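Dicer Related Helicase (Caenorhabditis elegans, PDB 6M6Q) probably hydrolyses ATP and binds double- and single-stranded RNA as a RIG-I-like helicase of RNA interference, here represented by its all-helical N-terminal domain. Local coordinates at residues S57-G62 with N125-D130; N47-F52 with E66-I71; W34-V39 with D138-N143. One frame throughout, in Å; residues are numbered along the deposited sequence.

Contact 1 (S57-G62 with N125-D130); sequences SLFPPG and NTVLFD
Thr-126 OG1 is the best-held polar atom, gripped by one hydrogen bond, to Cys-122 O one turn back in helix 94-127. Thr-126 has chi1 -57°, which places OG1 beside its own backbone N and CG2 anti to it; Thr-126 CG2 then meets the Phe-59 ring obliquely, 3.4 Å from Phe-59 CE2. Thr-126 CG2 also lies 3.6 Å from Leu-58 O. Val-127 CG1 touches both neighbours: it stands 4.1 Å from Phe-59 CZ, and the Leu-58 side chain crosses that of Val-127 at about a right angle, with Leu-58 CD1 3.9 Å from Val-127 CG1. The second branch of Leu-58, CD2, points instead at the carboxylate of Asp-130, tip to tip. Asp-130 is the N-cap of helix 131-144, its OD1 taking a weak hydrogen bond from Gly-133 N, so the aliphatic tip abuts an acid whose polar work is done elsewhere. Val-127 also packs on Phe-55, and beyond the contact Pro-61 rests on Pro-61 of the second subunit. With methyls and a ring meeting, and hydroxyl and carboxylate bonded elsewhere, the chemistry implies a mainly apolar join of the 57-62 loop to the end of helix 94-127.

Contact 2 (N47-F52 with E66-I71); sequences NDIGYF and EIARMI
The loop 47-52 runs past one face of helix 63-72, nearest where Ile-49 CA stands 6.3 Å from Ala-68 CA. It folds there into a type II' beta turn: Gly-50 takes phi 56° and psi -133°, a region that favours glycine, and Phe-52 N returns a weak bond to Ile-49 O. The turn brings Ile-49 and Phe-52 to the same helix face, with the methyl of Ala-68 between them. Ile-49 CG2 approaches Ala-68 CB to 3.8 Å, and Phe-52 CB lies 4.1 Å from that same Ala-68 CB. Further along the ring, Phe-52 CE1 meets Ile-71 CD1 obliquely at 4.2 Å. Arg-69 starts out pointing away from the loop, but its chain bends at chi2 (-39°) and swings the guanidinium back. The Arg-69 side chain crosses that of Ile-49 at about a right angle, and Ile-49 CG2 sits over the centre of the guanidinium, 3.5 Å above its plane. At its edge, Arg-69 NH2 gives a weak hydrogen bond of 3.4 Å to Asn-47 O, while a salt bridge to Glu-65 holds the same nitrogen from within the helix. Asn-47 itself is exposed and poorly ordered. The buried part packs against helices: Phe-52 packs on Leu-37, Cys-40 and Val-41 of helix 33-42 and meets the ring of Phe-123, while Ile-71 rests on Ser-120 of helix 94-127.

Contact 3 (W34-V39 with D138-N143); sequences WKFLDV and DEVMFN
Two bumps on helix 131-144, Val-140 and Met-141, fit into hollows on helix 33-42. The two six-residue axes pass 10.7 Å apart at 69°, so the helices cross steeply and share a compact patch rather than a long seam. The first hollow lies between Phe-36 and Val-39, one turn apart. Val-140 CG1 enters it: it reaches 4.0 Å from Val-39 CG1, the two valines sliding past each other in opposite directions. Val-140 CG1 is also 4.1 Å from Phe-36 CE1, at the ring's edge and near its plane. Both valines hold CG1 anti to the backbone N, which turns these methyls into the interface. The second hollow is lined by Phe-36, by both its CA and its ring edge. Met-141 curls, all three of its torsions having the same sign, and its sulfur settles with Met-141 SD 4.2 Å from Phe-36 CA. Met-141 SD is also 4.3 Å from Phe-36 CD1, again at the edge of the ring, so Phe-36 forms a wall of both hollows. The terminal methyl, Met-141 CE, carries on to the aliphatic stem of Lys-35, with Lys-35 CG at 4.5 Å.

At the far end of that stem, buried Lys-35 NZ is well provided for: it bonds to Tyr-144 OH and Gln-227 O and forms a salt bridge to Asp-38 OD1 at 3.5 Å. The carboxylate of Asp-38 also accepts bonds from Ser-229 N and Thr-230 OG1, an environment that would favour its charged form. Around this crossing, Trp-34 packs on Leu-262 and Leu-266 of helix 262-271, Phe-36 continues onto Leu-124 of helix 94-127, and Met-141 rests on Leu-148 of helix 146-152, placing the junction inside an all-helical bundle.

In the fold
Along the chain the segments come in the order 34-39, 47-52, 57-62, 66-71, 125-130 and 138-143. Contacts 1 and 2 therefore interleave, and both nest inside the span closed by contact 3. Their centres form a near-even triangle: about 13 Å between contacts 1 and 2, 16 Å between 1 and 3, and 15 Å between 2 and 3. Each pair touches: Phe-59 packs on Ile-67, the ring of Phe-36 on Leu-128, and Tyr-51 on Val-140. Helices 33-42, 63-72, 94-127 and 131-144, with the loop joining the first two, thus share one continuous packed region, consistent with the CARD-type, all-helical character of this N-terminal domain.

Contact 1 (S57-G62 with N125-D130)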
# COMPACT_ATOMS: atom_id res chain seq x y z
N SER B 57 1.96 10.72 21.29
CA SER B 57 0.48 10.69 21.46
C SER B 57 -0.18 9.79 20.40
O SER B 57 -1.35 9.36 20.62
CB SER B 57 -0.09 12.07 21.40
OG SER B 57 0.65 12.88 20.50
N LEU B 58 0.54 9.50 19.30
CA LEU B 58 0.00 8.78 18.11
C LEU B 58 0.29 7.28 18.20
O LEU B 58 -0.14 6.55 17.30
CB LEU B 58 0.62 9.38 16.85
CG LEU B 58 0.16 10.78 16.49
CD1 LEU B 58 1.22 11.48 15.66
CD2 LEU B 58 -1.18 10.76 15.75
N PHE B 59 0.97 6.83 19.25
CA PHE B 59 1.26 5.39 19.46
C PHE B 59 0.81 4.98 20.86
O PHE B 59 0.63 5.83 21.71
CB PHE B 59 2.74 5.08 19.29
CG PHE B 59 3.34 5.54 17.99
CD1 PHE B 59 3.84 6.83 17.85
CD2 PHE B 59 3.42 4.68 16.90
CE1 PHE B 59 4.44 7.24 16.67
CE2 PHE B 59 3.99 5.10 15.71
CZ PHE B 59 4.51 6.37 15.60
N PRO B 60 0.64 3.67 21.12
CA PRO B 60 0.35 3.19 22.46
C PRO B 60 1.50 3.48 23.41
O PRO B 60 2.65 3.49 22.98
CB PRO B 60 0.17 1.68 22.28
CG PRO B 60 -0.20 1.54 20.83
CD PRO B 60 0.62 2.60 20.13
N PRO B 61 1.22 3.73 24.71
CA PRO B 61 2.24 4.14 25.67
C PRO B 61 3.54 3.31 25.61
O PRO B 61 3.50 2.11 25.79
CB PRO B 61 1.54 3.94 27.03
CG PRO B 61 0.31 3.09 26.70
CD PRO B 61 -0.10 3.55 25.33
N GLY B 62 4.65 3.98 25.33
CA GLY B 62 5.98 3.35 25.28
C GLY B 62 6.34 2.82 23.90
O GLY B 62 7.52 2.66 23.66
N ASN B 125 4.37 5.77 8.47
CA ASN B 125 3.00 5.37 8.03
C ASN B 125 1.96 5.69 9.12
O ASN B 125 0.79 5.69 8.78
CB ASN B 125 2.91 3.90 7.66
CG ASN B 125 3.71 3.55 6.43
OD1 ASN B 125 4.01 4.41 5.60
ND2 ASN B 125 4.05 2.28 6.30
N THR B 126 2.38 5.86 10.37
CA THR B 126 1.50 6.20 11.51
C THR B 126 1.27 7.72 11.55
O THR B 126 0.09 8.13 11.65
CB THR B 126 2.07 5.67 12.84
OG1 THR B 126 2.26 4.26 12.74
CG2 THR B 126 1.17 5.94 14.01
N VAL B 127 2.33 8.52 11.44
CA VAL B 127 2.31 9.99 11.70
C VAL B 127 1.90 10.77 10.44
O VAL B 127 1.32 11.80 10.59
CB VAL B 127 3.66 10.51 12.24
CG1 VAL B 127 4.06 9.81 13.50
CG2 VAL B 127 4.75 10.41 11.21
N LEU B 128 2.27 10.32 9.25
CA LEU B 128 2.13 11.14 8.01
C LEU B 128 0.81 10.81 7.29
O LEU B 128 0.61 11.30 6.20
CB LEU B 128 3.34 10.88 7.08
CG LEU B 128 4.69 11.43 7.56
CD1 LEU B 128 5.69 11.41 6.42
CD2 LEU B 128 4.57 12.85 8.10
N PHE B 129 -0.06 9.98 7.86
CA PHE B 129 -1.35 9.62 7.22
C PHE B 129 -2.49 9.97 8.18
O PHE B 129 -3.62 9.50 7.97
CB PHE B 129 -1.34 8.15 6.80
CG PHE B 129 -0.49 7.86 5.58
CD1 PHE B 129 0.89 7.66 5.68
CD2 PHE B 129 -1.07 7.76 4.32
CE1 PHE B 129 1.65 7.39 4.55
CE2 PHE B 129 -0.30 7.45 3.20
CZ PHE B 129 1.05 7.26 3.32
N ASP B 130 -2.18 10.81 9.17
CA ASP B 130 -3.08 11.27 10.25
C ASP B 130 -3.00 12.80 10.28
O ASP B 130 -1.85 13.32 10.20
CB ASP B 130 -2.64 10.70 11.59
CG ASP B 130 -3.58 10.99 12.75
OD1 ASP B 130 -3.34 11.98 13.46
OD2 ASP B 130 -4.51 10.18 12.97

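Contact 2 (N47-F52 with E66-I71)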
# COMPACT_ATOMS: atom_id res chain seq x y z
N ASN B 47 21.66 10.47 23.65
CA ASN B 47 20.82 9.41 24.27
C ASN B 47 19.36 9.87 24.41
O ASN B 47 18.59 9.16 25.08
CB ASN B 47 21.37 8.96 25.62
CG ASN B 47 22.74 8.35 25.50
OD1 ASN B 47 22.95 7.44 24.69
ND2 ASN B 47 23.69 8.83 26.29
N ASP B 48 18.96 10.95 23.73
CA ASP B 48 17.54 11.40 23.63
C ASP B 48 16.99 10.97 22.27
O ASP B 48 17.78 10.66 21.35
CB ASP B 48 17.41 12.90 23.91
CG ASP B 48 18.13 13.82 22.93
OD1 ASP B 48 19.38 13.78 22.89
OD2 ASP B 48 17.44 14.61 22.27
N ILE B 49 15.67 10.85 22.16
CA ILE B 49 14.99 10.43 20.90
C ILE B 49 14.65 11.69 20.09
O ILE B 49 14.10 11.55 18.99
CB ILE B 49 13.77 9.53 21.17
CG1 ILE B 49 12.69 10.24 22.00
CG2 ILE B 49 14.20 8.22 21.82
CD1 ILE B 49 11.35 9.54 21.98
N GLY B 50 15.06 12.87 20.57
CA GLY B 50 14.91 14.15 19.84
C GLY B 50 13.46 14.43 19.46
O GLY B 50 12.59 14.28 20.32
N TYR B 51 13.23 14.83 18.21
CA TYR B 51 11.92 15.33 17.71
C TYR B 51 10.90 14.17 17.65
O TYR B 51 9.69 14.44 17.62
CB TYR B 51 12.04 15.98 16.32
CG TYR B 51 12.85 17.26 16.23
CD1 TYR B 51 13.21 17.98 17.36
CD2 TYR B 51 13.25 17.76 14.99
CE1 TYR B 51 13.95 19.15 17.27
CE2 TYR B 51 14.00 18.92 14.88
CZ TYR B 51 14.36 19.61 16.02
OH TYR B 51 15.11 20.75 15.92
N PHE B 52 11.37 12.91 17.65
CA PHE B 52 10.50 11.71 17.59
C PHE B 52 9.47 11.80 18.73
O PHE B 52 8.32 11.35 18.56
CB PHE B 52 11.33 10.42 17.67
CG PHE B 52 12.04 9.99 16.40
CD1 PHE B 52 11.36 9.32 15.38
CD2 PHE B 52 13.40 10.20 16.24
CE1 PHE B 52 12.02 8.92 14.23
CE2 PHE B 52 14.06 9.80 15.09
CZ PHE B 52 13.37 9.17 14.09
N GLU B 66 10.22 2.62 21.68
CA GLU B 66 10.70 1.35 21.05
C GLU B 66 11.07 1.63 19.59
O GLU B 66 12.18 1.22 19.17
CB GLU B 66 9.64 0.23 21.13
CG GLU B 66 9.56 -0.47 22.47
CD GLU B 66 8.45 -1.52 22.53
OE1 GLU B 66 8.06 -1.93 23.66
OE2 GLU B 66 7.96 -1.91 21.44
N ILE B 67 10.17 2.26 18.83
CA ILE B 67 10.34 2.49 17.37
C ILE B 67 11.58 3.36 17.16
O ILE B 67 12.49 2.93 16.41
CB ILE B 67 9.07 3.10 16.77
CG1 ILE B 67 7.97 2.05 16.65
CG2 ILE B 67 9.37 3.75 15.44
CD1 ILE B 67 6.57 2.60 16.76
N ALA B 68 11.63 4.52 17.82
CA ALA B 68 12.74 5.49 17.73
C ALA B 68 14.06 4.73 17.93
O ALA B 68 14.90 4.80 17.04
CB ALA B 68 12.58 6.61 18.73
N ARG B 69 14.20 4.02 19.04
CA ARG B 69 15.43 3.25 19.36
C ARG B 69 15.76 2.34 18.18
O ARG B 69 16.81 2.56 17.56
CB ARG B 69 15.25 2.43 20.63
CG ARG B 69 15.00 3.26 21.87
CD ARG B 69 15.85 4.51 21.87
NE ARG B 69 15.71 5.23 23.12
CZ ARG B 69 16.58 6.11 23.58
NH1 ARG B 69 17.67 6.41 22.90
NH2 ARG B 69 16.34 6.70 24.73
N MET B 70 14.87 1.43 17.84
CA MET B 70 15.10 0.44 16.76
C MET B 70 15.70 1.14 15.52
O MET B 70 16.45 0.48 14.81
CB MET B 70 13.80 -0.25 16.37
CG MET B 70 13.39 -1.32 17.37
SD MET B 70 14.48 -2.78 17.32
CE MET B 70 13.34 -4.04 17.90
N ILE B 71 15.45 2.44 15.34
CA ILE B 71 15.92 3.24 14.17
C ILE B 71 17.34 3.77 14.44
O ILE B 71 18.17 3.70 13.50
CB ILE B 71 14.91 4.36 13.85
CG1 ILE B 71 13.57 3.80 13.34
CG2 ILE B 71 15.50 5.38 12.88
CD1 ILE B 71 12.45 4.83 13.32

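Contact 3 (W34-V39 with D138-N143)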
# COMPACT_ATOMS: atom_id res chain seq x y z
N TRP B 34 11.35 11.01 3.55
CA TRP B 34 12.71 10.50 3.88
C TRP B 34 13.55 11.64 4.45
O TRP B 34 14.37 11.37 5.38
CB TRP B 34 13.39 9.83 2.68
CG TRP B 34 12.72 8.56 2.24
CD1 TRP B 34 12.27 8.25 0.99
CD2 TRP B 34 12.39 7.43 3.07
NE1 TRP B 34 11.69 7.01 0.98
CE2 TRP B 34 11.74 6.49 2.24
CE3 TRP B 34 12.59 7.11 4.42
CZ2 TRP B 34 11.30 5.26 2.72
CZ3 TRP B 34 12.13 5.90 4.90
CH2 TRP B 34 11.49 4.99 4.06
N LYS B 35 13.32 12.87 3.97
CA LYS B 35 14.00 14.09 4.46
C LYS B 35 13.44 14.42 5.84
O LYS B 35 14.23 14.87 6.69
CB LYS B 35 13.85 15.25 3.48
CG LYS B 35 14.47 16.59 3.92
CD LYS B 35 15.95 16.51 4.26
CE LYS B 35 16.56 17.81 4.73
NZ LYS B 35 17.86 17.55 5.41
N PHE B 36 12.16 14.13 6.08
CA PHE B 36 11.49 14.35 7.39
C PHE B 36 12.05 13.37 8.41
O PHE B 36 12.39 13.81 9.52
CB PHE B 36 9.98 14.19 7.26
CG PHE B 36 9.25 14.02 8.57
CD1 PHE B 36 9.21 15.05 9.49
CD2 PHE B 36 8.60 12.84 8.86
CE1 PHE B 36 8.55 14.89 10.70
CE2 PHE B 36 7.93 12.68 10.06
CZ PHE B 36 7.91 13.71 10.97
N LEU B 37 12.18 12.09 8.04
CA LEU B 37 12.86 11.04 8.87
C LEU B 37 14.28 11.50 9.14
O LEU B 37 14.64 11.52 10.30
CB LEU B 37 12.85 9.68 8.16
CG LEU B 37 13.42 8.48 8.95
CD1 LEU B 37 12.57 8.14 10.19
CD2 LEU B 37 13.55 7.26 8.05
N ASP B 38 15.00 11.96 8.10
CA ASP B 38 16.40 12.46 8.21
C ASP B 38 16.49 13.54 9.30
O ASP B 38 17.45 13.46 10.09
CB ASP B 38 16.95 12.97 6.88
CG ASP B 38 18.43 13.34 6.98
OD1 ASP B 38 18.72 14.55 7.05
OD2 ASP B 38 19.25 12.42 7.12
N VAL B 39 15.55 14.49 9.32
CA VAL B 39 15.51 15.66 10.26
C VAL B 39 15.29 15.14 11.69
O VAL B 39 16.02 15.56 12.61
CB VAL B 39 14.43 16.68 9.84
CG1 VAL B 39 14.08 17.66 10.96
CG2 VAL B 39 14.83 17.45 8.58
N ASP B 138 4.39 19.23 9.85
CA ASP B 138 4.41 20.54 9.13
C ASP B 138 5.26 21.52 9.94
O ASP B 138 6.20 22.08 9.38
CB ASP B 138 2.99 21.06 8.88
CG ASP B 138 2.86 22.09 7.76
OD1 ASP B 138 3.65 22.01 6.79
OD2 ASP B 138 1.95 22.97 7.85
N GLU B 139 4.99 21.63 11.23
CA GLU B 139 5.69 22.56 12.15
C GLU B 139 7.16 22.13 12.31
O GLU B 139 8.01 23.02 12.47
CB GLU B 139 4.99 22.63 13.51
CG GLU B 139 5.50 23.79 14.36
CD GLU B 139 4.83 23.99 15.69
OE1 GLU B 139 3.68 23.51 15.85
OE2 GLU B 139 5.45 24.64 16.58
N VAL B 140 7.47 20.83 12.28
CA VAL B 140 8.87 20.34 12.43
C VAL B 140 9.69 20.87 11.24
O VAL B 140 10.79 21.45 11.48
CB VAL B 140 8.97 18.81 12.54
CG1 VAL B 140 10.37 18.29 12.20
CG2 VAL B 140 8.54 18.33 13.92
N MET B 141 9.15 20.75 10.03
CA MET B 141 9.80 21.20 8.78
C MET B 141 9.98 22.72 8.80
O MET B 141 11.06 23.20 8.38
CB MET B 141 8.97 20.78 7.56
CG MET B 141 8.94 19.27 7.32
SD MET B 141 10.60 18.48 7.35
CE MET B 141 11.27 19.05 5.80
N PHE B 142 8.97 23.45 9.28
CA PHE B 142 8.96 24.93 9.37
C PHE B 142 10.12 25.39 10.25
O PHE B 142 10.80 26.34 9.88
CB PHE B 142 7.62 25.43 9.92
CG PHE B 142 7.53 26.93 10.12
CD1 PHE B 142 7.29 27.77 9.05
CD2 PHE B 142 7.67 27.49 11.38
CE1 PHE B 142 7.19 29.14 9.24
CE2 PHE B 142 7.60 28.86 11.56
CZ PHE B 142 7.36 29.68 10.49
N ASN B 143 10.32 24.72 11.38
CA ASN B 143 11.36 25.08 12.39
C ASN B 143 12.74 24.70 11.85
O ASN B 143 13.73 25.36 12.23
CB ASN B 143 11.09 24.43 13.74
CG ASN B 143 9.83 24.93 14.43
OD1 ASN B 143 9.20 25.88 13.99
ND2 ASN B 143 9.48 24.30 15.53